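Local coordinates for protein DNMT2 (Spodoptera frugiperda, PDB 4H0N) that probably methylates cytosine 38 in the anticodon loop of tRNA(Asp) and cytosines in DNA, and is bound here to the product S-adenosyl-L-homocysteine, at residues A[8-13]-A[100-105]; A[14-19]-A[74-79]; A[201-206]-A[284-289]. The protein carries 3 engineered substitutions. All blocks are in the same frame, centred on the assembly; numbering follows the deposited sequence.

Contact 1 (A[8-13]-A[100-105]). With CA (calcium ion), chain F; SAH (S-adenosyl-L-homocysteine), chain E.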
loop_
_atom_site.group_PDB
_atom_site.type_symbol
_atom_site.label_atom_id
_atom_site.label_comp_id
_atom_site.label_asym_id
_atom_site.label_seq_id
_atom_site.Cartn_x
_atom_site.Cartn_y
_atom_site.Cartn_z
ATOM N N GLU A 8 6.969 -11.560 7.856
ATOM C CA GLU A 8 6.178 -10.615 7.083
ATOM C C GLU A 8 4.690 -10.921 7.239
ATOM O O GLU A 8 4.179 -11.855 6.626
ATOM C CB GLU A 8 6.594 -10.693 5.617
ATOM C CG GLU A 8 5.938 -9.688 4.703
ATOM C CD GLU A 8 6.265 -9.971 3.255
ATOM O OE1 GLU A 8 5.953 -9.118 2.393
ATOM O OE2 GLU A 8 6.835 -11.053 2.981
ATOM N N LEU A 9 4.008 -10.134 8.067
ATOM C CA LEU A 9 2.602 -10.376 8.386
ATOM C C LEU A 9 1.670 -9.566 7.508
ATOM O O LEU A 9 1.968 -8.418 7.171
ATOM C CB LEU A 9 2.325 -10.019 9.837
ATOM C CG LEU A 9 3.179 -10.735 10.870
ATOM C CD1 LEU A 9 2.756 -10.290 12.258
ATOM C CD2 LEU A 9 3.042 -12.239 10.693
ATOM N N TYR A 10 0.525 -10.156 7.173
ATOM C CA TYR A 10 -0.397 -9.567 6.213
ATOM C C TYR A 10 0.380 -9.277 4.931
ATOM O O TYR A 10 0.327 -8.174 4.386
ATOM C CB TYR A 10 -1.028 -8.299 6.778
ATOM C CG TYR A 10 -1.549 -8.461 8.188
ATOM C CD1 TYR A 10 -0.779 -8.089 9.280
ATOM C CD2 TYR A 10 -2.813 -8.984 8.429
ATOM C CE1 TYR A 10 -1.254 -8.228 10.574
ATOM C CE2 TYR A 10 -3.297 -9.125 9.715
ATOM C CZ TYR A 10 -2.511 -8.745 10.788
ATOM O OH TYR A 10 -2.975 -8.883 12.085
ATOM N N SER A 11 1.100 -10.298 4.471
ATOM C CA SER A 11 2.081 -10.169 3.402
ATOM C C SER A 11 1.519 -9.666 2.076
ATOM O O SER A 11 2.234 -9.023 1.309
ATOM C CB SER A 11 2.802 -11.502 3.187
ATOM O OG SER A 11 1.886 -12.517 2.828
ATOM N N GLY A 12 0.249 -9.960 1.809
ATOM C CA GLY A 12 -0.395 -9.565 0.567
ATOM C C GLY A 12 0.334 -10.085 -0.656
ATOM O O GLY A 12 0.691 -11.260 -0.718
ATOM N N ILE A 13 0.565 -9.211 -1.633
ATOM C CA ILE A 13 1.332 -9.595 -2.815
ATOM C C ILE A 13 2.830 -9.369 -2.596
ATOM O O ILE A 13 3.635 -9.547 -3.511
ATOM C CB ILE A 13 0.865 -8.858 -4.097
ATOM C CG1 ILE A 13 1.227 -7.375 -4.022
ATOM C CG2 ILE A 13 -0.628 -9.059 -4.332
ATOM C CD1 ILE A 13 0.808 -6.592 -5.235
ATOM N N LEU A 100 -5.173 -6.869 17.487
ATOM C CA LEU A 100 -5.184 -6.932 18.943
ATOM C C LEU A 100 -4.423 -8.148 19.469
ATOM O O LEU A 100 -3.851 -8.105 20.558
ATOM C CB LEU A 100 -6.618 -6.952 19.475
ATOM C CG LEU A 100 -7.306 -5.592 19.577
ATOM C CD1 LEU A 100 -8.582 -5.708 20.391
ATOM C CD2 LEU A 100 -6.370 -4.555 20.179
ATOM N N TYR A 101 -4.425 -9.226 18.692
ATOM C CA TYR A 101 -3.701 -10.431 19.056
ATOM C C TYR A 101 -2.195 -10.189 19.090
ATOM O O TYR A 101 -1.496 -10.722 19.953
ATOM C CB TYR A 101 -4.019 -11.562 18.085
ATOM C CG TYR A 101 -3.212 -12.807 18.348
ATOM C CD1 TYR A 101 -2.162 -13.170 17.512
ATOM C CD2 TYR A 101 -3.489 -13.612 19.449
ATOM C CE1 TYR A 101 -1.424 -14.310 17.753
ATOM C CE2 TYR A 101 -2.752 -14.754 19.701
ATOM C CZ TYR A 101 -1.723 -15.100 18.849
ATOM O OH TYR A 101 -0.990 -16.237 19.098
ATOM N N LEU A 102 -1.703 -9.384 18.152
ATOM C CA LEU A 102 -0.277 -9.076 18.084
ATOM C C LEU A 102 0.177 -8.271 19.292
ATOM O O LEU A 102 1.150 -8.634 19.952
ATOM C CB LEU A 102 0.059 -8.330 16.793
ATOM C CG LEU A 102 -0.175 -9.126 15.509
ATOM C CD1 LEU A 102 0.343 -8.363 14.303
ATOM C CD2 LEU A 102 0.465 -10.507 15.596
ATOM N N ILE A 103 -0.535 -7.183 19.571
ATOM C CA ILE A 103 -0.264 -6.347 20.734
ATOM C C ILE A 103 -0.154 -7.198 21.990
ATOM O O ILE A 103 0.714 -6.974 22.838
ATOM C CB ILE A 103 -1.373 -5.300 20.933
ATOM C CG1 ILE A 103 -1.420 -4.347 19.734
ATOM C CG2 ILE A 103 -1.168 -4.535 22.232
ATOM C CD1 ILE A 103 -2.553 -3.341 19.786
ATOM N N GLY A 104 -1.033 -8.189 22.091
ATOM C CA GLY A 104 -1.004 -9.125 23.195
ATOM C C GLY A 104 0.313 -9.865 23.274
ATOM O O GLY A 104 1.020 -9.736 24.264
ATOM N N ILE A 105 0.659 -10.605 22.224
ATOM C CA ILE A 105 1.808 -11.503 22.260
ATOM C C ILE A 105 3.161 -10.815 22.172
ATOM O O ILE A 105 4.177 -11.489 22.032
ATOM C CB ILE A 105 1.770 -12.554 21.127
ATOM C CG1 ILE A 105 1.803 -11.869 19.760
ATOM C CG2 ILE A 105 0.565 -13.471 21.270
ATOM C CD1 ILE A 105 2.172 -12.800 18.629
HETATM CA CA CA F . 1.037 -11.087 26.807
HETATM N N SAH E . 0.978 -5.092 2.460
HETATM C CA SAH E . 0.421 -6.217 1.715
HETATM C CB SAH E . -1.057 -6.472 2.035
HETATM C CG SAH E . -1.758 -5.541 3.022
HETATM S SD SAH E . -3.560 -5.601 2.818
HETATM C C SAH E . 0.658 -6.083 0.207
HETATM O O SAH E . -0.185 -6.458 -0.611
HETATM O OXT SAH E . 1.703 -5.611 -0.235
HETATM C "C5'" SAH E . -3.775 -6.765 4.190
HETATM C "C4'" SAH E . -3.806 -8.235 3.771
HETATM O "O4'" SAH E . -3.713 -9.052 4.923
HETATM C "C3'" SAH E . -5.083 -8.648 3.049
HETATM O "O3'" SAH E . -4.790 -8.949 1.701
HETATM C "C2'" SAH E . -5.588 -9.888 3.771
HETATM O "O2'" SAH E . -5.734 -10.975 2.885
HETATM C "C1'" SAH E . -4.516 -10.210 4.796
HETATM N N9 SAH E . -5.099 -10.575 6.104
HETATM C C8 SAH E . -6.172 -9.989 6.726
HETATM N N7 SAH E . -6.382 -10.613 7.908
HETATM C C5 SAH E . -5.461 -11.592 8.053
HETATM C C6 SAH E . -5.225 -12.522 9.060
HETATM N N6 SAH E . -5.995 -12.550 10.143
HETATM N N1 SAH E . -4.184 -13.419 8.927
HETATM C C2 SAH E . -3.386 -13.391 7.800
HETATM N N3 SAH E . -3.627 -12.467 6.803
HETATM C C4 SAH E . -4.647 -11.581 6.926
#

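Contact 2 (A[14-19]-A[74-79]). With SAH (S-adenosyl-L-homocysteine), chain E.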
loop_
_atom_site.group_PDB
_atom_site.type_symbol
_atom_site.label_atom_id
_atom_site.label_comp_id
_atom_site.label_asym_id
_atom_site.label_seq_id
_atom_site.Cartn_x
_atom_site.Cartn_y
_atom_site.Cartn_z
ATOM N N GLY A 14 3.197 -8.973 -1.383
ATOM C CA GLY A 14 4.594 -8.927 -0.994
ATOM C C GLY A 14 5.340 -7.632 -1.269
ATOM O O GLY A 14 6.473 -7.656 -1.746
ATOM N N GLY A 15 4.711 -6.502 -0.962
ATOM C CA GLY A 15 5.355 -5.210 -1.122
ATOM C C GLY A 15 6.484 -5.017 -0.127
ATOM O O GLY A 15 7.522 -4.436 -0.449
ATOM N N MET A 16 6.271 -5.507 1.090
ATOM C CA MET A 16 7.291 -5.484 2.127
ATOM C C MET A 16 8.561 -6.170 1.634
ATOM O O MET A 16 9.651 -5.601 1.697
ATOM C CB MET A 16 6.773 -6.195 3.374
ATOM C CG MET A 16 5.609 -5.498 4.047
ATOM S SD MET A 16 6.089 -3.894 4.710
ATOM C CE MET A 16 4.731 -3.561 5.825
ATOM N N HIS A 17 8.398 -7.391 1.132
ATOM C CA HIS A 17 9.495 -8.178 0.584
ATOM C C HIS A 17 10.226 -7.412 -0.516
ATOM O O HIS A 17 11.452 -7.452 -0.606
ATOM C CB HIS A 17 8.952 -9.495 0.038
ATOM C CG HIS A 17 9.994 -10.540 -0.192
ATOM N ND1 HIS A 17 9.692 -11.881 -0.300
ATOM C CD2 HIS A 17 11.340 -10.447 -0.342
ATOM C CE1 HIS A 17 10.804 -12.567 -0.503
ATOM N NE2 HIS A 17 11.812 -11.724 -0.533
ATOM N N CYS A 18 9.469 -6.707 -1.349
ATOM C CA CYS A 18 10.067 -5.899 -2.399
ATOM C C CYS A 18 10.849 -4.732 -1.826
ATOM O O CYS A 18 11.864 -4.327 -2.382
ATOM C CB CYS A 18 8.997 -5.386 -3.356
ATOM S SG CYS A 18 8.498 -6.604 -4.567
ATOM N N ALA A 19 10.368 -4.200 -0.709
ATOM C CA ALA A 19 10.985 -3.042 -0.084
ATOM C C ALA A 19 12.263 -3.419 0.665
ATOM O O ALA A 19 13.221 -2.643 0.712
ATOM C CB ALA A 19 9.994 -2.360 0.845
ATOM N N LEU A 74 7.657 -7.290 9.712
ATOM C CA LEU A 74 7.093 -6.336 8.756
ATOM C C LEU A 74 5.603 -6.608 8.612
ATOM O O LEU A 74 5.193 -7.724 8.290
ATOM C CB LEU A 74 7.780 -6.457 7.398
ATOM C CG LEU A 74 9.285 -6.208 7.385
ATOM C CD1 LEU A 74 9.806 -6.303 5.966
ATOM C CD2 LEU A 74 9.614 -4.854 7.998
ATOM N N MET A 75 4.785 -5.594 8.851
ATOM C CA MET A 75 3.356 -5.833 8.910
ATOM C C MET A 75 2.497 -4.662 8.460
ATOM O O MET A 75 2.768 -3.514 8.789
ATOM C CB MET A 75 2.966 -6.243 10.326
ATOM C CG MET A 75 3.309 -5.224 11.387
ATOM S SD MET A 75 2.710 -5.769 12.997
ATOM C CE MET A 75 3.181 -4.386 14.028
ATOM N N SER A 76 1.446 -4.968 7.710
ATOM C CA SER A 76 0.464 -3.959 7.344
ATOM C C SER A 76 -0.953 -4.467 7.597
ATOM O O SER A 76 -1.673 -4.803 6.658
ATOM C CB SER A 76 0.645 -3.522 5.884
ATOM O OG SER A 76 0.860 -4.634 5.034
ATOM N N PRO A 77 -1.353 -4.521 8.878
ATOM C CA PRO A 77 -2.672 -5.021 9.277
ATOM C C PRO A 77 -3.803 -4.147 8.745
ATOM O O PRO A 77 -3.767 -2.928 8.909
ATOM C CB PRO A 77 -2.621 -4.963 10.807
ATOM C CG PRO A 77 -1.592 -3.934 11.119
ATOM C CD PRO A 77 -0.568 -4.049 10.034
ATOM N N PRO A 78 -4.807 -4.772 8.113
ATOM C CA PRO A 78 -5.925 -4.068 7.484
ATOM C C PRO A 78 -6.864 -3.468 8.520
ATOM O O PRO A 78 -6.870 -3.904 9.672
ATOM C CB PRO A 78 -6.644 -5.187 6.738
ATOM C CG PRO A 78 -6.378 -6.395 7.562
ATOM C CD PRO A 78 -4.968 -6.235 8.032
ATOM N N CYS A 79 -7.687 -2.516 8.108
ATOM C CA CYS A 79 -8.712 -1.971 8.982
ATOM C C CYS A 79 -10.002 -2.758 8.816
ATOM O O CYS A 79 -10.711 -2.632 7.840
ATOM C CB CYS A 79 -8.962 -0.523 8.634
ATOM S SG CYS A 79 -9.610 0.511 9.938
HETATM N N SAH E . 0.978 -5.092 2.460
HETATM C CA SAH E . 0.421 -6.217 1.715
HETATM C CB SAH E . -1.057 -6.472 2.035
HETATM C CG SAH E . -1.758 -5.541 3.022
HETATM S SD SAH E . -3.560 -5.601 2.818
HETATM C C SAH E . 0.658 -6.083 0.207
HETATM O O SAH E . -0.185 -6.458 -0.611
HETATM O OXT SAH E . 1.703 -5.611 -0.235
HETATM C "C5'" SAH E . -3.775 -6.765 4.190
HETATM C "C4'" SAH E . -3.806 -8.235 3.771
HETATM O "O4'" SAH E . -3.713 -9.052 4.923
HETATM C "C3'" SAH E . -5.083 -8.648 3.049
HETATM O "O3'" SAH E . -4.790 -8.949 1.701
HETATM C "C2'" SAH E . -5.588 -9.888 3.771
HETATM O "O2'" SAH E . -5.734 -10.975 2.885
HETATM C "C1'" SAH E . -4.516 -10.210 4.796
HETATM N N9 SAH E . -5.099 -10.575 6.104
HETATM C C8 SAH E . -6.172 -9.989 6.726
HETATM N N7 SAH E . -6.382 -10.613 7.908
HETATM C C5 SAH E . -5.461 -11.592 8.053
HETATM C C6 SAH E . -5.225 -12.522 9.060
HETATM N N6 SAH E . -5.995 -12.550 10.143
HETATM N N1 SAH E . -4.184 -13.419 8.927
HETATM C C2 SAH E . -3.386 -13.391 7.800
HETATM N N3 SAH E . -3.627 -12.467 6.803
HETATM C C4 SAH E . -4.647 -11.581 6.926
#

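Contact 3 (A[201-206]-A[284-289])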
loop_
_atom_site.group_PDB
_atom_site.type_symbol
_atom_site.label_atom_id
_atom_site.label_comp_id
_atom_site.label_asym_id
_atom_site.label_seq_id
_atom_site.Cartn_x
_atom_site.Cartn_y
_atom_site.Cartn_z
ATOM N N GLU A 201 3.374 2.698 -24.821
ATOM C CA GLU A 201 2.683 3.207 -26.004
ATOM C C GLU A 201 1.615 2.230 -26.498
ATOM O O GLU A 201 0.478 2.624 -26.757
ATOM C CB GLU A 201 3.674 3.602 -27.116
ATOM C CG GLU A 201 4.341 2.450 -27.871
ATOM C CD GLU A 201 3.586 2.060 -29.136
ATOM O OE1 GLU A 201 2.473 2.585 -29.359
ATOM O OE2 GLU A 201 4.107 1.230 -29.912
ATOM N N ASP A 202 1.970 0.953 -26.601
ATOM C CA ASP A 202 1.043 -0.047 -27.112
ATOM C C ASP A 202 0.094 -0.518 -26.018
ATOM O O ASP A 202 0.128 -1.683 -25.617
ATOM C CB ASP A 202 1.802 -1.237 -27.709
ATOM C CG ASP A 202 1.453 -1.482 -29.169
ATOM O OD1 ASP A 202 2.087 -0.860 -30.048
ATOM O OD2 ASP A 202 0.544 -2.298 -29.438
ATOM N N VAL A 203 -0.751 0.387 -25.531
ATOM C CA VAL A 203 -1.718 0.021 -24.501
ATOM C C VAL A 203 -3.040 -0.446 -25.103
ATOM O O VAL A 203 -3.638 0.233 -25.937
ATOM C CB VAL A 203 -1.960 1.159 -23.498
ATOM C CG1 VAL A 203 -2.976 0.729 -22.452
ATOM C CG2 VAL A 203 -0.656 1.552 -22.828
ATOM N N ASP A 204 -3.484 -1.618 -24.667
ATOM C CA ASP A 204 -4.679 -2.259 -25.199
ATOM C C ASP A 204 -5.951 -1.452 -24.926
ATOM O O ASP A 204 -6.079 -0.797 -23.887
ATOM C CB ASP A 204 -4.802 -3.649 -24.587
ATOM C CG ASP A 204 -5.669 -4.568 -25.401
ATOM O OD1 ASP A 204 -5.107 -5.433 -26.108
ATOM O OD2 ASP A 204 -6.909 -4.428 -25.324
ATOM N N GLU A 205 -6.894 -1.509 -25.863
ATOM C CA GLU A 205 -8.143 -0.760 -25.744
ATOM C C GLU A 205 -9.040 -1.241 -24.601
ATOM O O GLU A 205 -10.057 -0.618 -24.308
ATOM C CB GLU A 205 -8.923 -0.783 -27.065
ATOM C CG GLU A 205 -8.644 0.405 -27.983
ATOM C CD GLU A 205 -9.805 0.712 -28.921
ATOM O OE1 GLU A 205 -10.789 -0.058 -28.928
ATOM O OE2 GLU A 205 -9.733 1.728 -29.645
ATOM N N LYS A 206 -8.670 -2.339 -23.953
ATOM C CA LYS A 206 -9.482 -2.858 -22.857
ATOM C C LYS A 206 -9.408 -1.968 -21.614
ATOM O O LYS A 206 -10.244 -2.076 -20.715
ATOM C CB LYS A 206 -9.082 -4.294 -22.512
ATOM C CG LYS A 206 -7.823 -4.428 -21.666
ATOM C CD LYS A 206 -6.879 -5.449 -22.284
ATOM C CE LYS A 206 -6.249 -6.359 -21.247
ATOM N NZ LYS A 206 -5.321 -7.336 -21.882
ATOM N N TYR A 284 -7.795 3.730 -17.979
ATOM C CA TYR A 284 -7.209 3.439 -16.681
ATOM C C TYR A 284 -5.706 3.194 -16.804
ATOM O O TYR A 284 -5.197 2.923 -17.894
ATOM C CB TYR A 284 -7.879 2.217 -16.066
ATOM C CG TYR A 284 -9.359 2.387 -15.824
ATOM C CD1 TYR A 284 -9.828 3.225 -14.821
ATOM C CD2 TYR A 284 -10.292 1.697 -16.591
ATOM C CE1 TYR A 284 -11.184 3.381 -14.592
ATOM C CE2 TYR A 284 -11.651 1.846 -16.371
ATOM C CZ TYR A 284 -12.090 2.688 -15.372
ATOM O OH TYR A 284 -13.442 2.831 -15.151
ATOM N N PHE A 285 -4.991 3.308 -15.688
ATOM C CA PHE A 285 -3.613 2.844 -15.651
ATOM C C PHE A 285 -3.641 1.319 -15.671
ATOM O O PHE A 285 -4.524 0.703 -15.072
ATOM C CB PHE A 285 -2.890 3.354 -14.401
ATOM C CG PHE A 285 -2.606 4.838 -14.414
ATOM C CD1 PHE A 285 -1.567 5.354 -15.180
ATOM C CD2 PHE A 285 -3.368 5.715 -13.655
ATOM C CE1 PHE A 285 -1.303 6.719 -15.195
ATOM C CE2 PHE A 285 -3.109 7.080 -13.665
ATOM C CZ PHE A 285 -2.077 7.582 -14.434
ATOM N N THR A 286 -2.693 0.709 -16.375
ATOM C CA THR A 286 -2.590 -0.746 -16.401
ATOM C C THR A 286 -1.976 -1.213 -15.087
ATOM O O THR A 286 -1.265 -0.442 -14.439
ATOM C CB THR A 286 -1.687 -1.227 -17.543
ATOM O OG1 THR A 286 -0.317 -1.055 -17.161
ATOM C CG2 THR A 286 -1.973 -0.455 -18.820
ATOM N N PRO A 287 -2.245 -2.473 -14.687
ATOM C CA PRO A 287 -1.661 -3.047 -13.468
ATOM C C PRO A 287 -0.148 -2.882 -13.419
ATOM O O PRO A 287 0.424 -2.675 -12.347
ATOM C CB PRO A 287 -2.017 -4.528 -13.589
ATOM C CG PRO A 287 -3.308 -4.527 -14.326
ATOM C CD PRO A 287 -3.197 -3.407 -15.324
ATOM N N LYS A 288 0.480 -2.971 -14.588
ATOM C CA LYS A 288 1.918 -2.791 -14.739
ATOM C C LYS A 288 2.333 -1.372 -14.362
ATOM O O LYS A 288 3.294 -1.167 -13.619
ATOM C CB LYS A 288 2.309 -3.091 -16.186
ATOM C CG LYS A 288 3.794 -3.105 -16.472
ATOM C CD LYS A 288 4.038 -3.483 -17.926
ATOM C CE LYS A 288 5.515 -3.478 -18.274
ATOM N NZ LYS A 288 5.735 -3.795 -19.713
ATOM N N GLU A 289 1.595 -0.395 -14.880
ATOM C CA GLU A 289 1.868 1.007 -14.593
ATOM C C GLU A 289 1.672 1.325 -13.116
ATOM O O GLU A 289 2.482 2.019 -12.510
ATOM C CB GLU A 289 0.996 1.910 -15.466
ATOM C CG GLU A 289 1.498 2.034 -16.902
ATOM C CD GLU A 289 0.414 2.464 -17.888
ATOM O OE1 GLU A 289 -0.792 2.371 -17.556
ATOM O OE2 GLU A 289 0.779 2.893 -19.005
#

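Contact 1 (A[8-13]-A[100-105])
Leu9 and Leu102 mark the closest approach of the two backbones, with their CA atoms 10.2 Å apart. Side chains alone bridge that gap. Leu9 is the last residue of strand 4-9, and Leu102 lies on helix 99-105. The two leucines meet tip to tip, with Leu9 CD1 3.7 Å from Leu102 CD1. Met75 of the neighbouring strand packs against both. Leu102 CD1 also sits at the edge of the Tyr10 ring, 4.0 Å from Tyr10 OH. After Leu9 the chain enters the glycine-containing loop that follows the first strand of the Rossmann-like methyltransferase fold. This loop holds the cofactor product. Tyr10 CG points opposite its carbonyl carbon (chi1 -47°), which carries the ring between the ligand and Leu102. Tyr10 CD2 lies 3.5 Å from SAH C4 of the adenine. The ribose O4' lies in the ring plane at its edge. With an alanine here, the adenosine would probably lose its support on this side and a gap would open beside Leu102. Further along, Ile13 N donates to SAH O at 3.0 Å (156°). On the helix, Gly104 O binds the calcium ion at 2.9 Å, together with Asp107.

Contact 2 (A[14-19]-A[74-79])
Met16 of helix 15-23 lies across Leu74 of strand 72-75. Met16 CB is 4.0 Å from Leu74 CD1, and Met16 SD is 4.1 Å from Leu74 CB. The methionine bends at chi2 (-65°), which carries its methyl past the leucine to the strand backbone. There Met16 CE rests 3.6 Å from Met75 O. Met16 CE also lies 4.1 Å from Ser76 CB. Both segments then reach the ligand. Ser76 OG accepts from SAH N at 2.6 Å, and Gly15 N donates to SAH OXT at 3.2 Å (152°). Pro78 CG lies 3.7 Å from SAH C8 of the adenine. Farther out, Leu74 is bonded through its backbone to Leu7 of strand 4-9. Helix 321-332 covers the apolar contact, with Ile324 on Met16 and Leu328 on Leu74. The loop after the strand runs on through two prolines to Cys79, probably the catalytic cysteine of the family's Pro-Cys motif. The segments share no hydrogen bond, so apolar packing joins them while polar atoms grip the amino acid end of the ligand. Gly14 is the N-cap, and the helix start beside the ligand carboxylate would probably help to stabilise its negative charge.

Contact 3 (A[201-206]-A[284-289])
Val203 meets Thr286 in the middle of this contact, and the loop from Glu201 leads up to it. Glu201 and Asp202 are exposed and poorly ordered. Asp202 is the centre of an inverse gamma turn, closed by a weak bond from Val203 N to Glu201 O. Val203 then turns toward the other segment. Val203 CG1 lies opposite its own backbone N (chi1 180°) and meets Thr286 CG2 tip to tip at 3.9 Å. The other branch is looser, with Val203 CG2 4.3 Å from Glu289 OE2. Val203 CG1 thus meets the methyl of Thr286, whose OG1 is turned to the helix cap. Thr286 is the N-cap of helix 287-293 and forms a capping box with Glu289. Glu289 N donates to Thr286 OG1 at 3.0 Å (163°). In return, Thr286 N donates to Glu289 OE1 at 2.8 Å (170°), on the anti side and tilted out of the carboxylate plane. A salt bridge from Arg283 also reaches Glu289 OE1. Glu289 OE1 thus has more than one partner, and the carboxylate would probably stay ionised. Beyond Val203, Asp204 makes an Asx turn. Asp204 OD2 accepts from Lys206 N at 3.1 Å through the anti lone pair, and a 3-10 segment follows from Glu205. The contact joins this loop, which lies between strand 161-168 and helix 211-214, to the start of helix 287-293. Tyr284 is tied to Phe207 by backbone hydrogen bonding, and Pro287 packs against Met308, Tyr312 and Leu315 of helix 308-316.

How the contacts relate
Contacts 1 and 2 are 10 Å apart between centres and touch. Both use the main sheet, where strands 4-9 and 72-75 are neighbours, and both reach the same ligand. Leu9 N probably bonds to Leu74 O, and Glu8 OE1 to His17 N. Along the chain, contact 2 is nested inside the loop closed by contact 1, and helix 15-23 is the next element after strand 4-9, across the ligand-binding loop. Together they supply part of the cofactor pocket. Contact 3 comes later in the sequence. Its centre is 34 Å from that of contact 1 and 26 Å from that of contact 2. It touches neither and packs a region away from the annotated sites.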